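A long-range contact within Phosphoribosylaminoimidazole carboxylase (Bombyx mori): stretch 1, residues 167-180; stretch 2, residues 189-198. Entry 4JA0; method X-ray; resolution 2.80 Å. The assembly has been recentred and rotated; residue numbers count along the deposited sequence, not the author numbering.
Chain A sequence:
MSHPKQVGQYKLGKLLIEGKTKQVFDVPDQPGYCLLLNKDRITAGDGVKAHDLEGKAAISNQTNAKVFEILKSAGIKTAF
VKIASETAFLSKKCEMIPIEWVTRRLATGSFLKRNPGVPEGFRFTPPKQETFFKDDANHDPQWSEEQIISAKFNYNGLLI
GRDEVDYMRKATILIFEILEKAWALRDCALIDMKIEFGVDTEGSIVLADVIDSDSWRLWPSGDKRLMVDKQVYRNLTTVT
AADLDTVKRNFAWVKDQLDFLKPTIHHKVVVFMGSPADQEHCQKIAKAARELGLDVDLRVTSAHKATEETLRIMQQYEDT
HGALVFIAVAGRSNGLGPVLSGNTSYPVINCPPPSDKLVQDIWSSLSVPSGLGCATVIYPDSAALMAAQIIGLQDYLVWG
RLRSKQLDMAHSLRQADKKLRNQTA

Stretch 1 (167-180) YMRKATILIFEILE
Stretch 2 189-198: ALIDMKIEFG

How do the two backbones lie? Residues 167-180 are continuous helix, phi/psi near -64/-42, with i to i-4 bonds from Ala171 N to Tyr167 O (2.7 Å) through Glu180 N to Phe176 O (2.7 Å). Residues 189-195 are strand, kinked at Ile191 (-102/-43). The axes run nearly antiparallel, at 157°, and approach to 8.7 Å. CA to CA, Met168 sits 7.9 Å from Phe197, Thr172 7.4 Å from Ile195, Phe176 6.8 Å from Met193 and Glu180 5.2 Å from Leu190, so the gap narrows along the helix.

What holds the first turns? Met168 (m, t, m) lays CG over one face of the Phe197 ring (chi1 m, chi2 99°), 3.8 Å from its centroid, a CH-pi contact; its SD approaches obliquely, 4.3 Å from that centroid. Ala171 CB lies 3.8 Å from Phe197 CZ. Thr172 (m) satisfies its hydroxyl within the helix, OG1 donating to Met168 O at 2.6 Å, while OG1 also meets the ring edge at Phe197 CE1 (3.4 Å).

Which side chains fill the middle? Ile175 (m, t) points toward the strand and sets CD1 3.8 Å from CD1 of Ile195 (p, t). Phe176 (t, chi2 89°) starts sideways, but its ring reaches the strand: CE1 is 4.0 Å from Leu190 CG, and the ring edge meets Asp192 CA, 3.8 Å from Phe176 CE1.

How does the contact close? Leu179 (m, t) packs CB 3.6 Å from CD2 of Leu190 (t, p) and CD1 3.6 Å from SD of Met193 (chi1 -91°, then t, p). No direct hydrogen bond crosses the interface, but one water bridges the backbones, donating to Glu180 O (2.6 Å from the water O) and accepting from Leu190 N (2.9 Å from the water O).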

# COMPACT_ATOMS: atom_id res chain seq x y z
N TYR A 167 -36.83 -18.96 -15.71
CA TYR A 167 -37.35 -18.79 -14.36
C TYR A 167 -38.10 -20.03 -13.84
O TYR A 167 -37.91 -20.43 -12.68
CB TYR A 167 -38.28 -17.58 -14.31
CG TYR A 167 -38.95 -17.40 -12.99
CD1 TYR A 167 -38.29 -16.77 -11.95
CD2 TYR A 167 -40.23 -17.88 -12.75
CE1 TYR A 167 -38.90 -16.60 -10.72
CE2 TYR A 167 -40.84 -17.73 -11.52
CZ TYR A 167 -40.17 -17.09 -10.50
OH TYR A 167 -40.75 -16.91 -9.27
N MET A 168 -38.95 -20.61 -14.69
CA MET A 168 -39.76 -21.77 -14.31
C MET A 168 -38.92 -23.05 -14.14
O MET A 168 -39.24 -23.89 -13.31
CB MET A 168 -40.91 -21.98 -15.29
CG MET A 168 -42.01 -20.94 -15.14
SD MET A 168 -43.42 -21.15 -16.26
CE MET A 168 -42.80 -20.49 -17.81
N ARG A 169 -37.86 -23.18 -14.92
CA ARG A 169 -36.97 -24.30 -14.72
C ARG A 169 -36.32 -24.13 -13.39
O ARG A 169 -36.31 -25.04 -12.58
CB ARG A 169 -35.88 -24.38 -15.78
CG ARG A 169 -34.94 -25.58 -15.61
CD ARG A 169 -33.52 -25.26 -16.07
NE ARG A 169 -33.52 -24.32 -17.20
CZ ARG A 169 -33.05 -23.07 -17.14
NH1 ARG A 169 -32.49 -22.62 -16.03
NH2 ARG A 169 -33.11 -22.29 -18.21
N LYS A 170 -35.79 -22.94 -13.15
CA LYS A 170 -35.08 -22.70 -11.91
C LYS A 170 -36.02 -22.81 -10.71
O LYS A 170 -35.65 -23.39 -9.68
CB LYS A 170 -34.37 -21.34 -11.94
CG LYS A 170 -33.14 -21.29 -12.87
CD LYS A 170 -32.40 -19.99 -12.69
CE LYS A 170 -33.17 -18.88 -13.35
NZ LYS A 170 -32.69 -17.52 -12.96
N ALA A 171 -37.24 -22.32 -10.86
CA ALA A 171 -38.21 -22.38 -9.77
C ALA A 171 -38.64 -23.81 -9.45
O ALA A 171 -38.75 -24.18 -8.29
CB ALA A 171 -39.44 -21.54 -10.09
N THR A 172 -38.84 -24.60 -10.49
CA THR A 172 -39.28 -25.98 -10.31
C THR A 172 -38.21 -26.77 -9.57
O THR A 172 -38.52 -27.49 -8.62
CB THR A 172 -39.62 -26.65 -11.68
OG1 THR A 172 -40.58 -25.86 -12.38
CG2 THR A 172 -40.15 -28.07 -11.50
N ILE A 173 -36.96 -26.63 -9.98
CA ILE A 173 -35.89 -27.34 -9.30
C ILE A 173 -35.82 -26.90 -7.84
O ILE A 173 -35.65 -27.73 -6.95
CB ILE A 173 -34.54 -27.08 -9.96
CG1 ILE A 173 -34.58 -27.57 -11.41
CG2 ILE A 173 -33.44 -27.78 -9.19
CD1 ILE A 173 -33.34 -27.21 -12.20
N LEU A 174 -36.00 -25.60 -7.61
CA LEU A 174 -35.92 -25.04 -6.25
C LEU A 174 -36.99 -25.56 -5.30
O LEU A 174 -36.69 -25.93 -4.17
CB LEU A 174 -36.00 -23.51 -6.34
CG LEU A 174 -35.83 -22.71 -5.06
CD1 LEU A 174 -34.66 -23.27 -4.31
CD2 LEU A 174 -35.55 -21.27 -5.41
N ILE A 175 -38.22 -25.64 -5.79
CA ILE A 175 -39.36 -26.13 -5.02
C ILE A 175 -39.18 -27.60 -4.68
O ILE A 175 -39.48 -28.03 -3.56
CB ILE A 175 -40.67 -25.94 -5.82
CG1 ILE A 175 -41.05 -24.47 -5.81
CG2 ILE A 175 -41.80 -26.82 -5.27
CD1 ILE A 175 -42.05 -24.13 -6.89
N PHE A 176 -38.67 -28.36 -5.64
CA PHE A 176 -38.30 -29.73 -5.39
C PHE A 176 -37.23 -29.80 -4.28
O PHE A 176 -37.34 -30.59 -3.35
CB PHE A 176 -37.76 -30.38 -6.65
CG PHE A 176 -37.31 -31.78 -6.43
CD1 PHE A 176 -38.20 -32.83 -6.58
CD2 PHE A 176 -36.02 -32.05 -5.97
CE1 PHE A 176 -37.78 -34.13 -6.34
CE2 PHE A 176 -35.60 -33.34 -5.72
CZ PHE A 176 -36.47 -34.38 -5.91
N GLU A 177 -36.20 -28.96 -4.37
CA GLU A 177 -35.11 -29.02 -3.41
C GLU A 177 -35.58 -28.70 -1.98
O GLU A 177 -35.19 -29.37 -1.01
CB GLU A 177 -34.00 -28.08 -3.84
CG GLU A 177 -33.15 -28.60 -5.01
CD GLU A 177 -32.24 -27.52 -5.58
OE1 GLU A 177 -32.54 -26.32 -5.35
OE2 GLU A 177 -31.22 -27.86 -6.23
N ILE A 178 -36.45 -27.70 -1.86
CA ILE A 178 -37.03 -27.31 -0.58
C ILE A 178 -37.84 -28.43 0.06
O ILE A 178 -37.63 -28.77 1.22
CB ILE A 178 -37.96 -26.10 -0.76
CG1 ILE A 178 -37.13 -24.86 -1.08
CG2 ILE A 178 -38.83 -25.88 0.49
CD1 ILE A 178 -37.96 -23.68 -1.44
N LEU A 179 -38.75 -28.99 -0.72
CA LEU A 179 -39.61 -30.07 -0.26
C LEU A 179 -38.81 -31.34 -0.02
O LEU A 179 -39.13 -32.13 0.89
CB LEU A 179 -40.72 -30.34 -1.28
CG LEU A 179 -41.64 -29.14 -1.49
CD1 LEU A 179 -42.61 -29.45 -2.59
CD2 LEU A 179 -42.37 -28.80 -0.21
N GLU A 180 -37.76 -31.53 -0.81
CA GLU A 180 -36.88 -32.68 -0.66
C GLU A 180 -36.28 -32.59 0.72
O GLU A 180 -36.18 -33.60 1.45
CB GLU A 180 -35.77 -32.66 -1.73
CG GLU A 180 -34.87 -33.90 -1.68
CD GLU A 180 -33.70 -33.91 -2.68
OE1 GLU A 180 -33.27 -35.04 -3.04
OE2 GLU A 180 -33.22 -32.84 -3.12
N ALA A 189 -37.84 -39.92 1.39
CA ALA A 189 -37.18 -39.47 0.18
C ALA A 189 -38.21 -38.96 -0.81
O ALA A 189 -39.08 -39.70 -1.24
CB ALA A 189 -36.39 -40.59 -0.43
N LEU A 190 -38.12 -37.68 -1.16
CA LEU A 190 -38.94 -37.14 -2.23
C LEU A 190 -38.21 -37.51 -3.50
O LEU A 190 -37.03 -37.17 -3.67
CB LEU A 190 -39.10 -35.63 -2.09
CG LEU A 190 -40.01 -34.95 -3.12
CD1 LEU A 190 -41.43 -35.49 -3.02
CD2 LEU A 190 -40.00 -33.42 -2.98
N ILE A 191 -38.91 -38.21 -4.39
CA ILE A 191 -38.28 -38.84 -5.55
C ILE A 191 -38.50 -38.05 -6.80
O ILE A 191 -37.59 -37.86 -7.59
CB ILE A 191 -38.75 -40.33 -5.72
CG1 ILE A 191 -37.75 -41.29 -5.09
CG2 ILE A 191 -38.78 -40.73 -7.16
CD1 ILE A 191 -37.68 -41.21 -3.64
N ASP A 192 -39.72 -37.57 -6.97
CA ASP A 192 -40.01 -36.69 -8.09
C ASP A 192 -41.23 -35.85 -7.80
O ASP A 192 -41.88 -36.04 -6.78
CB ASP A 192 -40.12 -37.45 -9.42
CG ASP A 192 -41.18 -38.55 -9.42
OD1 ASP A 192 -40.81 -39.72 -9.66
OD2 ASP A 192 -42.39 -38.26 -9.26
N MET A 193 -41.51 -34.88 -8.66
CA MET A 193 -42.63 -33.96 -8.46
C MET A 193 -43.15 -33.40 -9.75
O MET A 193 -42.40 -33.30 -10.72
CB MET A 193 -42.20 -32.75 -7.66
CG MET A 193 -42.35 -32.84 -6.20
SD MET A 193 -42.08 -31.13 -5.77
CE MET A 193 -43.71 -30.51 -6.12
N LYS A 194 -44.39 -32.93 -9.73
CA LYS A 194 -44.96 -32.19 -10.85
C LYS A 194 -45.69 -30.97 -10.31
O LYS A 194 -46.45 -31.06 -9.34
CB LYS A 194 -45.93 -33.06 -11.66
N ILE A 195 -45.45 -29.82 -10.93
CA ILE A 195 -46.15 -28.61 -10.53
C ILE A 195 -46.59 -27.92 -11.80
O ILE A 195 -46.18 -28.32 -12.88
CB ILE A 195 -45.25 -27.66 -9.71
CG1 ILE A 195 -43.98 -27.35 -10.49
CG2 ILE A 195 -44.90 -28.27 -8.39
CD1 ILE A 195 -43.03 -26.41 -9.76
N GLU A 196 -47.41 -26.89 -11.65
CA GLU A 196 -47.88 -26.10 -12.79
C GLU A 196 -47.86 -24.61 -12.45
O GLU A 196 -48.05 -24.23 -11.31
CB GLU A 196 -49.28 -26.57 -13.19
CG GLU A 196 -49.30 -27.94 -13.89
CD GLU A 196 -50.71 -28.51 -14.09
OE1 GLU A 196 -51.69 -27.73 -14.11
OE2 GLU A 196 -50.84 -29.75 -14.22
N PHE A 197 -47.63 -23.76 -13.45
CA PHE A 197 -47.56 -22.31 -13.24
C PHE A 197 -48.68 -21.57 -13.97
O PHE A 197 -49.28 -22.09 -14.92
CB PHE A 197 -46.23 -21.74 -13.75
CG PHE A 197 -45.02 -22.15 -12.94
CD1 PHE A 197 -44.19 -23.19 -13.36
CD2 PHE A 197 -44.66 -21.44 -11.79
CE1 PHE A 197 -43.07 -23.54 -12.62
CE2 PHE A 197 -43.55 -21.78 -11.06
CZ PHE A 197 -42.75 -22.83 -11.47
N GLY A 198 -48.96 -20.35 -13.52
CA GLY A 198 -49.93 -19.49 -14.19
C GLY A 198 -49.39 -18.07 -14.18
O GLY A 198 -48.43 -17.79 -13.48
O HOH W 1 -36.66 -36.07 0.77